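Local coordinates for protein Bm4233, isoform b (PDB 6ANY) that probably binds sterols as a secreted venom allergen-like protein of the CAP superfamily from a filarial parasite, and is a vaccine candidate for lymphatic filariasis, at residues 58-63 with 162-166; 67-71 with 83-87; 46-52 with 141-147; 13-17 with 51-56. All blocks are in the same frame, centred on the assembly; numbering follows the deposited sequence.

Contact 1 (58-63 with 162-166); sequences SAQRWA and AICHY
The imidazole of H165 has A59 over one face and S58 at its edge. A59 CB sits 4.0 Å from the centroid of the H165 ring and only 15° off the ring normal, a CH-pi contact, while A59 CA lies over the same ring nearer its rim. In the ring plane, H165 ND1 donates to S58 OG at 2.8 Å. The oxygen is put there by its first torsion (chi1 52°), which holds OG between the backbone N and the carbonyl carbon of S58; OG is also hydrogen-bonded to L55 O one turn back. H165 NE2, on the far side of the ring, pairs with E81, so the imidazole is tied at both nitrogens and its rotation is fixed. The second flat group, the indole of W62, is met at its edge: I163 CD1 comes to 3.6 Å from W62 CD1, near the indole plane. The pieces belong to the CAP fold, in which helices pack on the two sides of a central sheet; here helix 53-63 runs nearly antiparallel to strand 159-167, at 151° and 7.4 Å between the local axes. I163 takes the other half of the helix face, beside H165. Its branches divide the work: CG1 lies 3.7 Å from A63 CB, and CG2, anti to the backbone N, turns to A59 and lies 4.1 Å from A59 CB. The small alanines let helix and strand come close, with A59 CB also 3.5 Å from I163 O. W62 NE1 bonds to the carbonyl of G69, tying the indole to the following loop.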
loop_
_atom_site.group_PDB
_atom_site.type_symbol
_atom_site.label_atom_id
_atom_site.label_comp_id
_atom_site.label_asym_id
_atom_site.label_seq_id
_atom_site.Cartn_x
_atom_site.Cartn_y
_atom_site.Cartn_z
ATOM N N SER A 58 10.270 -11.430 0.854
ATOM C CA SER A 58 10.833 -10.962 -0.383
ATOM C C SER A 58 11.176 -9.466 -0.279
ATOM O O SER A 58 12.223 -9.010 -0.808
ATOM C CB SER A 58 9.914 -11.202 -1.580
ATOM O OG SER A 58 8.638 -10.694 -1.297
ATOM N N ALA A 59 10.306 -8.702 0.370
ATOM C CA ALA A 59 10.538 -7.256 0.562
ATOM C C ALA A 59 11.749 -6.983 1.430
ATOM O O ALA A 59 12.528 -6.098 1.136
ATOM C CB ALA A 59 9.335 -6.635 1.179
ATOM N N GLN A 60 11.892 -7.749 2.506
ATOM C CA GLN A 60 13.058 -7.669 3.398
ATOM C C GLN A 60 14.348 -8.017 2.660
ATOM O O GLN A 60 15.361 -7.321 2.857
ATOM C CB GLN A 60 12.899 -8.620 4.620
ATOM C CG GLN A 60 13.926 -8.395 5.673
ATOM C CD GLN A 60 13.888 -6.997 6.232
ATOM O OE1 GLN A 60 12.876 -6.589 6.721
ATOM N NE2 GLN A 60 14.987 -6.254 6.149
ATOM N N ARG A 61 14.323 -9.055 1.809
ATOM C CA ARG A 61 15.525 -9.408 1.070
ATOM C C ARG A 61 16.021 -8.226 0.266
ATOM O O ARG A 61 17.238 -8.018 0.206
ATOM C CB ARG A 61 15.410 -10.651 0.177
ATOM C CG ARG A 61 15.451 -11.956 0.990
ATOM C CD ARG A 61 15.405 -13.197 0.088
ATOM N NE ARG A 61 14.085 -13.365 -0.552
ATOM C CZ ARG A 61 13.068 -14.133 -0.104
ATOM N NH1 ARG A 61 13.147 -14.849 1.015
ATOM N NH2 ARG A 61 11.944 -14.181 -0.788
ATOM N N TRP A 62 15.073 -7.458 -0.318
ATOM C CA TRP A 62 15.428 -6.322 -1.084
ATOM C C TRP A 62 15.882 -5.144 -0.260
ATOM O O TRP A 62 16.902 -4.565 -0.577
ATOM C CB TRP A 62 14.340 -5.945 -2.094
ATOM C CG TRP A 62 14.756 -4.817 -2.927
ATOM C CD1 TRP A 62 14.235 -3.574 -2.930
ATOM C CD2 TRP A 62 15.863 -4.800 -3.829
ATOM N NE1 TRP A 62 14.924 -2.782 -3.815
ATOM C CE2 TRP A 62 15.908 -3.515 -4.403
ATOM C CE3 TRP A 62 16.767 -5.784 -4.276
ATOM C CZ2 TRP A 62 16.820 -3.161 -5.375
ATOM C CZ3 TRP A 62 17.708 -5.423 -5.231
ATOM C CH2 TRP A 62 17.726 -4.120 -5.769
ATOM N N ALA A 63 15.222 -4.888 0.865
ATOM C CA ALA A 63 15.597 -3.845 1.786
ATOM C C ALA A 63 17.008 -3.960 2.313
ATOM O O ALA A 63 17.707 -2.957 2.481
ATOM C CB ALA A 63 14.601 -3.817 2.964
ATOM N N ALA A 162 12.447 1.519 3.351
ATOM C CA ALA A 162 11.316 0.653 3.572
ATOM C C ALA A 162 10.796 0.124 2.222
ATOM O O ALA A 162 10.592 0.880 1.300
ATOM C CB ALA A 162 10.236 1.399 4.302
ATOM N N ILE A 163 10.573 -1.171 2.140
ATOM C CA ILE A 163 10.095 -1.814 0.924
ATOM C C ILE A 163 8.800 -2.578 1.242
ATOM O O ILE A 163 8.737 -3.345 2.165
ATOM C CB ILE A 163 11.122 -2.831 0.362
ATOM C CG1 ILE A 163 12.547 -2.218 0.265
ATOM C CG2 ILE A 163 10.622 -3.400 -0.947
ATOM C CD1 ILE A 163 12.737 -1.110 -0.698
ATOM N N CYS A 164 7.764 -2.334 0.467
ATOM C CA CYS A 164 6.504 -3.058 0.625
ATOM C C CYS A 164 6.198 -3.767 -0.674
ATOM O O CYS A 164 6.329 -3.161 -1.762
ATOM C CB CYS A 164 5.377 -2.141 1.073
ATOM S SG CYS A 164 5.367 -1.624 2.790
ATOM N N HIS A 165 5.810 -5.031 -0.541
ATOM C CA HIS A 165 5.299 -5.893 -1.621
ATOM C C HIS A 165 3.815 -6.195 -1.493
ATOM O O HIS A 165 3.298 -6.431 -0.399
ATOM C CB HIS A 165 6.063 -7.199 -1.655
ATOM C CG HIS A 165 7.436 -7.058 -2.225
ATOM N ND1 HIS A 165 8.337 -8.095 -2.266
ATOM C CD2 HIS A 165 8.046 -6.007 -2.813
ATOM C CE1 HIS A 165 9.437 -7.697 -2.865
ATOM N NE2 HIS A 165 9.277 -6.440 -3.227
ATOM N N TYR A 166 3.134 -6.201 -2.632
ATOM C CA TYR A 166 1.662 -6.318 -2.671
ATOM C C TYR A 166 1.256 -7.406 -3.605
ATOM O O TYR A 166 1.840 -7.545 -4.675
ATOM C CB TYR A 166 1.026 -5.020 -3.150
ATOM C CG TYR A 166 1.509 -3.757 -2.421
ATOM C CD1 TYR A 166 2.754 -3.228 -2.663
ATOM C CD2 TYR A 166 0.701 -3.122 -1.492
ATOM C CE1 TYR A 166 3.187 -2.087 -1.997
ATOM C CE2 TYR A 166 1.118 -2.030 -0.823
ATOM C CZ TYR A 166 2.355 -1.498 -1.073
ATOM O OH TYR A 166 2.658 -0.362 -0.360
#

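Contact 2 (67-71 with 83-87); sequences VFGHS and VYAYW
F68, V83 and W87 carry this contact. The phenyl ring of F68 reaches toward the strand with CG anti to the backbone N (chi1 -178°), and the indole of W87 comes edge-on over one of its faces. This is a T-shaped stack: the F68 ring and the six-membered ring of W87 have centroids 5.0 Å apart and planes at 79°. The atoms of W87 doing the touching are CZ2, 3.8 Å from F68 CG, and CH2, which stands over the middle of the phenyl ring. Between V83 and W87 on the strand, A85 CB lies 3.6 Å from F68 CD1.

Residues 68-70 run almost antiparallel to 83-87, on strand 80-87, an outermost strand of the four-stranded sheet of the CAP fold, and no hydrogen bond joins the two segments. F68 is the centre of an inverse gamma turn, whose bond from G69 N to V67 O is weak.

V83 splits its methyls: CG1 is 3.8 Å from F68 CD1, whereas CG2 turns to the loop backbone, 3.5 Å from G69 O, and brushes H70 ND1 at 4.0 Å. That imidazole nitrogen is hydrogen-bonded to E81, two residues before V83 on the strand.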
loop_
_atom_site.group_PDB
_atom_site.type_symbol
_atom_site.label_atom_id
_atom_site.label_comp_id
_atom_site.label_asym_id
_atom_site.label_seq_id
_atom_site.Cartn_x
_atom_site.Cartn_y
_atom_site.Cartn_z
ATOM N N VAL A 67 19.355 -0.223 -1.339
ATOM C CA VAL A 67 19.318 0.443 -2.606
ATOM C C VAL A 67 17.993 1.088 -2.767
ATOM O O VAL A 67 16.933 0.396 -2.734
ATOM C CB VAL A 67 19.498 -0.576 -3.755
ATOM C CG1 VAL A 67 19.323 0.087 -5.096
ATOM C CG2 VAL A 67 20.922 -1.207 -3.734
ATOM N N PHE A 68 18.001 2.403 -3.026
ATOM C CA PHE A 68 16.771 3.129 -3.300
ATOM C C PHE A 68 16.388 2.906 -4.732
ATOM O O PHE A 68 16.759 3.707 -5.633
ATOM C CB PHE A 68 16.965 4.630 -3.039
ATOM C CG PHE A 68 15.731 5.428 -3.246
ATOM C CD1 PHE A 68 14.558 5.181 -2.476
ATOM C CD2 PHE A 68 15.668 6.399 -4.229
ATOM C CE1 PHE A 68 13.403 5.917 -2.694
ATOM C CE2 PHE A 68 14.482 7.175 -4.430
ATOM C CZ PHE A 68 13.365 6.947 -3.651
ATOM N N GLY A 69 15.659 1.828 -4.967
ATOM C CA GLY A 69 15.188 1.489 -6.315
ATOM C C GLY A 69 14.385 0.213 -6.285
ATOM O O GLY A 69 14.282 -0.473 -5.266
ATOM N N HIS A 70 13.854 -0.145 -7.434
ATOM C CA HIS A 70 13.117 -1.380 -7.539
ATOM C C HIS A 70 14.014 -2.627 -7.576
ATOM O O HIS A 70 15.087 -2.648 -8.206
ATOM C CB HIS A 70 12.202 -1.371 -8.796
ATOM C CG HIS A 70 10.907 -0.632 -8.588
ATOM N ND1 HIS A 70 9.983 -1.019 -7.628
ATOM C CD2 HIS A 70 10.390 0.476 -9.192
ATOM C CE1 HIS A 70 8.943 -0.201 -7.678
ATOM N NE2 HIS A 70 9.172 0.724 -8.601
ATOM N N SER A 71 13.494 -3.724 -7.040
ATOM C CA SER A 71 14.136 -4.994 -7.202
ATOM C C SER A 71 13.958 -5.414 -8.633
ATOM O O SER A 71 13.145 -4.854 -9.316
ATOM C CB SER A 71 13.648 -6.045 -6.224
ATOM O OG SER A 71 12.291 -6.327 -6.339
ATOM N N VAL A 83 8.674 1.558 -2.817
ATOM C CA VAL A 83 9.988 1.830 -2.247
ATOM C C VAL A 83 9.990 3.197 -1.615
ATOM O O VAL A 83 9.533 4.145 -2.193
ATOM C CB VAL A 83 11.079 1.831 -3.348
ATOM C CG1 VAL A 83 12.398 2.116 -2.729
ATOM C CG2 VAL A 83 11.093 0.484 -4.141
ATOM N N TYR A 84 10.466 3.274 -0.373
ATOM C CA TYR A 84 10.553 4.536 0.367
ATOM C C TYR A 84 11.911 4.634 1.053
ATOM O O TYR A 84 12.425 3.657 1.531
ATOM C CB TYR A 84 9.424 4.637 1.402
ATOM C CG TYR A 84 9.616 5.681 2.503
ATOM C CD1 TYR A 84 9.167 6.955 2.352
ATOM C CD2 TYR A 84 10.250 5.356 3.703
ATOM C CE1 TYR A 84 9.344 7.929 3.350
ATOM C CE2 TYR A 84 10.450 6.301 4.707
ATOM C CZ TYR A 84 9.966 7.558 4.561
ATOM O OH TYR A 84 10.185 8.496 5.562
ATOM N N ALA A 85 12.486 5.830 1.085
ATOM C CA ALA A 85 13.718 6.104 1.835
ATOM C C ALA A 85 13.678 7.439 2.585
ATOM O O ALA A 85 12.964 8.372 2.224
ATOM C CB ALA A 85 14.936 6.078 0.958
ATOM N N TYR A 86 14.416 7.472 3.664
ATOM C CA TYR A 86 14.642 8.671 4.381
ATOM C C TYR A 86 16.101 8.780 4.620
ATOM O O TYR A 86 16.699 7.850 5.177
ATOM C CB TYR A 86 13.963 8.639 5.760
ATOM C CG TYR A 86 13.939 9.966 6.414
ATOM C CD1 TYR A 86 12.930 10.902 6.118
ATOM C CD2 TYR A 86 14.919 10.324 7.305
ATOM C CE1 TYR A 86 12.889 12.140 6.743
ATOM C CE2 TYR A 86 14.906 11.586 7.941
ATOM C CZ TYR A 86 13.894 12.488 7.645
ATOM O OH TYR A 86 13.847 13.716 8.278
ATOM N N TRP A 87 16.667 9.928 4.244
ATOM C CA TRP A 87 18.090 10.148 4.323
ATOM C C TRP A 87 18.401 11.167 5.358
ATOM O O TRP A 87 17.975 12.304 5.226
ATOM C CB TRP A 87 18.663 10.608 2.985
ATOM C CG TRP A 87 18.575 9.653 1.931
ATOM C CD1 TRP A 87 19.499 8.726 1.599
ATOM C CD2 TRP A 87 17.547 9.568 0.951
ATOM N NE1 TRP A 87 19.091 8.005 0.476
ATOM C CE2 TRP A 87 17.892 8.525 0.065
ATOM C CE3 TRP A 87 16.344 10.241 0.753
ATOM C CZ2 TRP A 87 17.098 8.171 -0.995
ATOM C CZ3 TRP A 87 15.549 9.860 -0.317
ATOM C CH2 TRP A 87 15.939 8.831 -1.159
#

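Contact 3 (46-52 with 141-147); sequences MLLLKWS and GKTHKIG
L47 leans its side chain onto the 141-147 backbone, and its atoms touch one after another. CB lies 3.4 Å from G141 O, with T143 O a little farther; CG, beside the backbone N (chi1 -61°), comes to 3.2 Å from G141 O; CD1 ends 3.3 Å from K142 O and also reaches CB of H144. The amide of L47 donates to G141 O at 3.2 Å.

Further along, the two chains become a short parallel sheet, K50 paired with K145 and W51 with I146. K50 N donates to H144 O at 2.9 Å; K50 O accepts from I146 N at 2.9 Å; S52 N closes the series on I146 O at 2.8 Å. I146 CG2 meets L49 CB and the CE3 corner of W51. G147 CA sits over the face of W51, 4.0 Å from the centroid of its six-membered ring and 8° off the normal.

H144 and K145 both face S167 in a classic beta bulge, where strand 145-153 pairs with strand 159-167. Strand 50-51 is an outermost strand of the mixed sheet, with helix 10-28 touching L49 and W51 and strand 201-202 lying against L47.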
loop_
_atom_site.group_PDB
_atom_site.type_symbol
_atom_site.label_atom_id
_atom_site.label_comp_id
_atom_site.label_asym_id
_atom_site.label_seq_id
_atom_site.Cartn_x
_atom_site.Cartn_y
_atom_site.Cartn_z
ATOM N N MET A 46 -13.577 -3.129 -2.141
ATOM C CA MET A 46 -12.179 -2.787 -1.827
ATOM C C MET A 46 -11.764 -3.805 -0.764
ATOM O O MET A 46 -12.319 -3.828 0.318
ATOM C CB MET A 46 -12.082 -1.354 -1.331
ATOM C CG MET A 46 -10.761 -0.942 -0.696
ATOM S SD MET A 46 -9.571 -0.571 -2.001
ATOM C CE MET A 46 -10.059 1.028 -2.468
ATOM N N LEU A 47 -10.796 -4.661 -1.101
ATOM C CA LEU A 47 -10.371 -5.739 -0.195
ATOM C C LEU A 47 -9.604 -5.245 1.034
ATOM O O LEU A 47 -8.809 -4.285 0.951
ATOM C CB LEU A 47 -9.540 -6.791 -0.952
ATOM C CG LEU A 47 -10.298 -7.493 -2.087
ATOM C CD1 LEU A 47 -9.423 -8.453 -2.874
ATOM C CD2 LEU A 47 -11.593 -8.178 -1.569
ATOM N N LEU A 48 -9.828 -5.920 2.160
ATOM C CA LEU A 48 -9.126 -5.631 3.375
ATOM C C LEU A 48 -7.714 -6.297 3.324
ATOM O O LEU A 48 -7.566 -7.511 3.198
ATOM C CB LEU A 48 -9.913 -6.119 4.561
ATOM C CG LEU A 48 -9.489 -5.604 5.945
ATOM C CD1 LEU A 48 -10.657 -5.483 6.910
ATOM C CD2 LEU A 48 -8.529 -6.556 6.601
ATOM N N LEU A 49 -6.685 -5.479 3.390
ATOM C CA LEU A 49 -5.301 -6.002 3.318
ATOM C C LEU A 49 -4.942 -6.903 4.487
ATOM O O LEU A 49 -5.284 -6.630 5.605
ATOM C CB LEU A 49 -4.269 -4.884 3.182
ATOM C CG LEU A 49 -4.444 -3.913 2.043
ATOM C CD1 LEU A 49 -3.325 -2.860 2.085
ATOM C CD2 LEU A 49 -4.440 -4.631 0.702
ATOM N N LYS A 50 -4.294 -8.027 4.188
ATOM C CA LYS A 50 -3.785 -8.943 5.213
ATOM C C LYS A 50 -2.257 -8.913 5.082
ATOM O O LYS A 50 -1.710 -8.841 3.965
ATOM C CB LYS A 50 -4.235 -10.379 4.928
ATOM C CG LYS A 50 -5.739 -10.644 4.825
ATOM C CD LYS A 50 -6.404 -10.497 6.172
ATOM C CE LYS A 50 -5.977 -11.654 7.049
ATOM N NZ LYS A 50 -6.494 -11.594 8.440
ATOM N N TRP A 51 -1.574 -9.042 6.204
ATOM C CA TRP A 51 -0.167 -9.210 6.250
ATOM C C TRP A 51 0.242 -10.556 5.761
ATOM O O TRP A 51 -0.293 -11.598 6.223
ATOM C CB TRP A 51 0.381 -8.997 7.660
ATOM C CG TRP A 51 1.901 -8.841 7.662
ATOM C CD1 TRP A 51 2.780 -9.815 7.876
ATOM C CD2 TRP A 51 2.686 -7.659 7.370
ATOM N NE1 TRP A 51 4.076 -9.363 7.741
ATOM C CE2 TRP A 51 4.036 -8.023 7.493
ATOM C CE3 TRP A 51 2.381 -6.327 7.109
ATOM C CZ2 TRP A 51 5.076 -7.124 7.326
ATOM C CZ3 TRP A 51 3.440 -5.435 6.960
ATOM C CH2 TRP A 51 4.768 -5.856 7.063
ATOM N N SER A 52 1.249 -10.571 4.875
ATOM C CA SER A 52 1.813 -11.842 4.361
ATOM C C SER A 52 3.339 -11.898 4.705
ATOM O O SER A 52 4.101 -10.994 4.281
ATOM C CB SER A 52 1.588 -11.932 2.836
ATOM O OG SER A 52 2.400 -12.918 2.247
ATOM N N GLY A 141 -8.078 -2.032 -5.358
ATOM C CA GLY A 141 -9.148 -2.855 -4.778
ATOM C C GLY A 141 -8.920 -4.323 -4.810
ATOM O O GLY A 141 -9.164 -5.014 -3.833
ATOM N N LYS A 142 -8.407 -4.803 -5.920
ATOM C CA LYS A 142 -8.062 -6.219 -6.013
ATOM C C LYS A 142 -6.869 -6.748 -5.149
ATOM O O LYS A 142 -6.822 -7.959 -4.872
ATOM C CB LYS A 142 -7.897 -6.661 -7.463
ATOM C CG LYS A 142 -9.224 -6.793 -8.214
ATOM C CD LYS A 142 -8.906 -6.987 -9.719
ATOM C CE LYS A 142 -10.087 -6.617 -10.644
ATOM N NZ LYS A 142 -10.918 -7.843 -10.735
ATOM N N THR A 143 -5.953 -5.888 -4.739
ATOM C CA THR A 143 -4.821 -6.307 -3.911
ATOM C C THR A 143 -5.369 -6.653 -2.530
ATOM O O THR A 143 -6.216 -5.923 -2.035
ATOM C CB THR A 143 -3.782 -5.163 -3.797
ATOM O OG1 THR A 143 -3.257 -4.869 -5.111
ATOM C CG2 THR A 143 -2.664 -5.544 -2.867
ATOM N N HIS A 144 -4.912 -7.754 -1.936
ATOM C CA HIS A 144 -5.333 -8.137 -0.589
ATOM C C HIS A 144 -4.238 -8.620 0.321
ATOM O O HIS A 144 -4.514 -8.929 1.468
ATOM C CB HIS A 144 -6.499 -9.165 -0.599
ATOM C CG HIS A 144 -6.171 -10.503 -1.165
ATOM N ND1 HIS A 144 -6.190 -10.773 -2.528
ATOM C CD2 HIS A 144 -5.968 -11.694 -0.545
ATOM C CE1 HIS A 144 -5.967 -12.067 -2.710
ATOM N NE2 HIS A 144 -5.831 -12.643 -1.526
ATOM N N LYS A 145 -3.000 -8.607 -0.155
ATOM C CA LYS A 145 -1.846 -9.085 0.613
ATOM C C LYS A 145 -0.745 -8.051 0.630
ATOM O O LYS A 145 -0.441 -7.449 -0.382
ATOM C CB LYS A 145 -1.289 -10.384 0.011
ATOM C CG LYS A 145 -2.330 -11.491 -0.003
ATOM C CD LYS A 145 -1.777 -12.857 -0.346
ATOM C CE LYS A 145 -1.896 -13.148 -1.843
ATOM N NZ LYS A 145 -1.544 -14.591 -2.174
ATOM N N ILE A 146 -0.118 -7.862 1.767
ATOM C CA ILE A 146 0.951 -6.854 1.885
ATOM C C ILE A 146 2.026 -7.419 2.790
ATOM O O ILE A 146 1.720 -8.075 3.749
ATOM C CB ILE A 146 0.436 -5.506 2.389
ATOM C CG1 ILE A 146 1.584 -4.490 2.355
ATOM C CG2 ILE A 146 -0.172 -5.610 3.798
ATOM C CD1 ILE A 146 1.142 -3.070 2.645
ATOM N N GLY A 147 3.269 -7.137 2.462
ATOM C CA GLY A 147 4.366 -7.483 3.310
ATOM C C GLY A 147 5.492 -6.513 3.036
ATOM O O GLY A 147 5.718 -6.102 1.882
#

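Contact 4 (13-17 with 51-56); sequences RKDIV and WSCQLE
R13 and E56 are joined by a salt bridge with two hydrogen bonds, and the indole of W51 shares one of its oxygens. R13 grips the carboxylate side-on: NE donates to E56 OE1 at 2.7 Å on that oxygen's syn lone pair, and NH2 donates to E56 OE2 at 2.9 Å, again from the syn side. Guanidinium and carboxylate planes are turned 41° against each other, so the pair is not flat. W51 NE1 also donates to E56 OE1 at 2.9 Å; the oxygen lies close to the indole plane, and the N-H reaches it from the anti side, tilted out of the carboxylate plane. Two donors on one oxygen would be expected to stabilise the charged carboxylate in this buried place; the three bonds set the turn of the E56 carboxylate, and the indole N-H anchors that side of W51. The remaining nitrogen, R13 NH1, bonds to the carbonyl of F1.

The contact joins helix 10-28 to the start of helix 53-63 in the CAP fold. S52 is the N-cap of the second helix, its OG accepting from L55 N, and the next residue, C53, is tied to C3 by a disulfide.

The rest is carbon against ring. The R13 chain, extended from CG to NE (chi2 -178°), passes over one face of the indole: CB stands over its centre, and CD makes a CH-pi contact, 3.8 Å from the centroid of the five-membered ring of W51. The guanidinium itself is at 72° to the indole plane. At the benzo edge, V17 CG2 is 3.6 Å from W51 CE3, while I16 CG2 approaches W51 CZ3 at 3.8 Å.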
loop_
_atom_site.group_PDB
_atom_site.type_symbol
_atom_site.label_atom_id
_atom_site.label_comp_id
_atom_site.label_asym_id
_atom_site.label_seq_id
_atom_site.Cartn_x
_atom_site.Cartn_y
_atom_site.Cartn_z
ATOM N N ARG A 13 4.163 -4.420 11.816
ATOM C CA ARG A 13 3.366 -5.062 10.802
ATOM C C ARG A 13 1.911 -4.638 10.938
ATOM O O ARG A 13 1.283 -4.222 9.983
ATOM C CB ARG A 13 3.456 -6.553 10.964
ATOM C CG ARG A 13 4.833 -7.100 10.837
ATOM C CD ARG A 13 4.823 -8.597 10.961
ATOM N NE ARG A 13 6.161 -9.165 10.761
ATOM C CZ ARG A 13 6.965 -9.595 11.714
ATOM N NH1 ARG A 13 6.602 -9.651 12.989
ATOM N NH2 ARG A 13 8.143 -10.042 11.377
ATOM N N LYS A 14 1.424 -4.647 12.160
ATOM C CA LYS A 14 0.067 -4.196 12.422
ATOM C C LYS A 14 -0.169 -2.743 12.054
ATOM O O LYS A 14 -1.187 -2.399 11.476
ATOM C CB LYS A 14 -0.288 -4.308 13.890
ATOM C CG LYS A 14 -0.353 -5.716 14.395
ATOM C CD LYS A 14 -0.596 -5.815 15.916
ATOM C CE LYS A 14 0.356 -6.787 16.627
ATOM N NZ LYS A 14 -0.384 -7.648 17.622
ATOM N N ASP A 15 0.752 -1.864 12.433
ATOM C CA ASP A 15 0.581 -0.454 12.130
ATOM C C ASP A 15 0.501 -0.217 10.596
ATOM O O ASP A 15 -0.245 0.663 10.100
ATOM C CB ASP A 15 1.715 0.339 12.759
ATOM C CG ASP A 15 1.620 0.406 14.277
ATOM O OD1 ASP A 15 0.619 -0.052 14.838
ATOM O OD2 ASP A 15 2.576 0.900 14.933
ATOM N N ILE A 16 1.297 -0.964 9.854
ATOM C CA ILE A 16 1.325 -0.800 8.408
ATOM C C ILE A 16 -0.020 -1.213 7.843
ATOM O O ILE A 16 -0.591 -0.474 7.039
ATOM C CB ILE A 16 2.402 -1.650 7.769
ATOM C CG1 ILE A 16 3.734 -0.975 7.978
ATOM C CG2 ILE A 16 2.103 -1.897 6.272
ATOM C CD1 ILE A 16 4.918 -1.892 7.762
ATOM N N VAL A 17 -0.534 -2.355 8.320
ATOM C CA VAL A 17 -1.798 -2.897 7.803
ATOM C C VAL A 17 -2.992 -2.016 8.177
ATOM O O VAL A 17 -3.858 -1.752 7.347
ATOM C CB VAL A 17 -2.014 -4.360 8.302
ATOM C CG1 VAL A 17 -3.418 -4.820 8.044
ATOM C CG2 VAL A 17 -1.078 -5.293 7.570
ATOM N N TRP A 51 -1.574 -9.042 6.204
ATOM C CA TRP A 51 -0.167 -9.210 6.250
ATOM C C TRP A 51 0.242 -10.556 5.761
ATOM O O TRP A 51 -0.293 -11.598 6.223
ATOM C CB TRP A 51 0.381 -8.997 7.660
ATOM C CG TRP A 51 1.901 -8.841 7.662
ATOM C CD1 TRP A 51 2.780 -9.815 7.876
ATOM C CD2 TRP A 51 2.686 -7.659 7.370
ATOM N NE1 TRP A 51 4.076 -9.363 7.741
ATOM C CE2 TRP A 51 4.036 -8.023 7.493
ATOM C CE3 TRP A 51 2.381 -6.327 7.109
ATOM C CZ2 TRP A 51 5.076 -7.124 7.326
ATOM C CZ3 TRP A 51 3.440 -5.435 6.960
ATOM C CH2 TRP A 51 4.768 -5.856 7.063
ATOM N N SER A 52 1.249 -10.571 4.875
ATOM C CA SER A 52 1.813 -11.842 4.361
ATOM C C SER A 52 3.339 -11.898 4.705
ATOM O O SER A 52 4.101 -10.994 4.281
ATOM C CB SER A 52 1.588 -11.932 2.836
ATOM O OG SER A 52 2.400 -12.918 2.247
ATOM N N CYS A 53 3.727 -12.844 5.561
ATOM C CA CYS A 53 5.106 -13.187 5.857
ATOM C C CYS A 53 5.945 -13.519 4.605
ATOM O O CYS A 53 7.131 -13.131 4.500
ATOM C CB CYS A 53 5.210 -14.296 6.899
ATOM S SG CYS A 53 4.338 -13.897 8.443
ATOM N N GLN A 54 5.345 -14.206 3.652
ATOM C CA GLN A 54 5.993 -14.498 2.381
ATOM C C GLN A 54 6.373 -13.210 1.677
ATOM O O GLN A 54 7.460 -13.120 1.156
ATOM C CB GLN A 54 5.070 -15.369 1.533
ATOM C CG GLN A 54 5.518 -15.627 0.099
ATOM C CD GLN A 54 4.915 -16.908 -0.528
ATOM O OE1 GLN A 54 4.042 -17.614 0.068
ATOM N NE2 GLN A 54 5.452 -17.260 -1.689
ATOM N N LEU A 55 5.464 -12.236 1.654
ATOM C CA LEU A 55 5.712 -10.943 1.031
ATOM C C LEU A 55 6.767 -10.145 1.817
ATOM O O LEU A 55 7.600 -9.498 1.238
ATOM C CB LEU A 55 4.439 -10.136 0.798
ATOM C CG LEU A 55 3.414 -10.727 -0.205
ATOM C CD1 LEU A 55 2.379 -9.683 -0.475
ATOM C CD2 LEU A 55 4.176 -11.082 -1.486
ATOM N N GLU A 56 6.691 -10.193 3.137
ATOM C CA GLU A 56 7.684 -9.573 3.964
ATOM C C GLU A 56 9.010 -10.151 3.694
ATOM O O GLU A 56 9.980 -9.427 3.729
ATOM C CB GLU A 56 7.321 -9.726 5.447
ATOM C CG GLU A 56 8.488 -9.669 6.407
ATOM C CD GLU A 56 8.061 -9.497 7.858
ATOM O OE1 GLU A 56 6.929 -9.767 8.248
ATOM O OE2 GLU A 56 8.892 -9.131 8.698
#

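Contact 4 closes first along the chain, before contact 1 opens; contact 3 alternates with both, and contact 2 falls within the span bridged by contact 1 and by contact 3. Strand 50-51 leads into helix 53-63, so contacts 3 and 4 share W51 and S52, with centres about 9 Å apart. Contacts 1 and 4 both use helix 53-63, centres about 10 Å apart; contacts 1 and 2 are equally close, since that helix runs into the loop before strand 80-87. Contacts 2 and 3 lie at opposite edges of the mixed four-stranded sheet, centres about 22 Å apart. Contacts 1, 3 and 4 tie helices 10-28 and 53-63 to this central sheet, while contact 2 lays the loop on its edge strand.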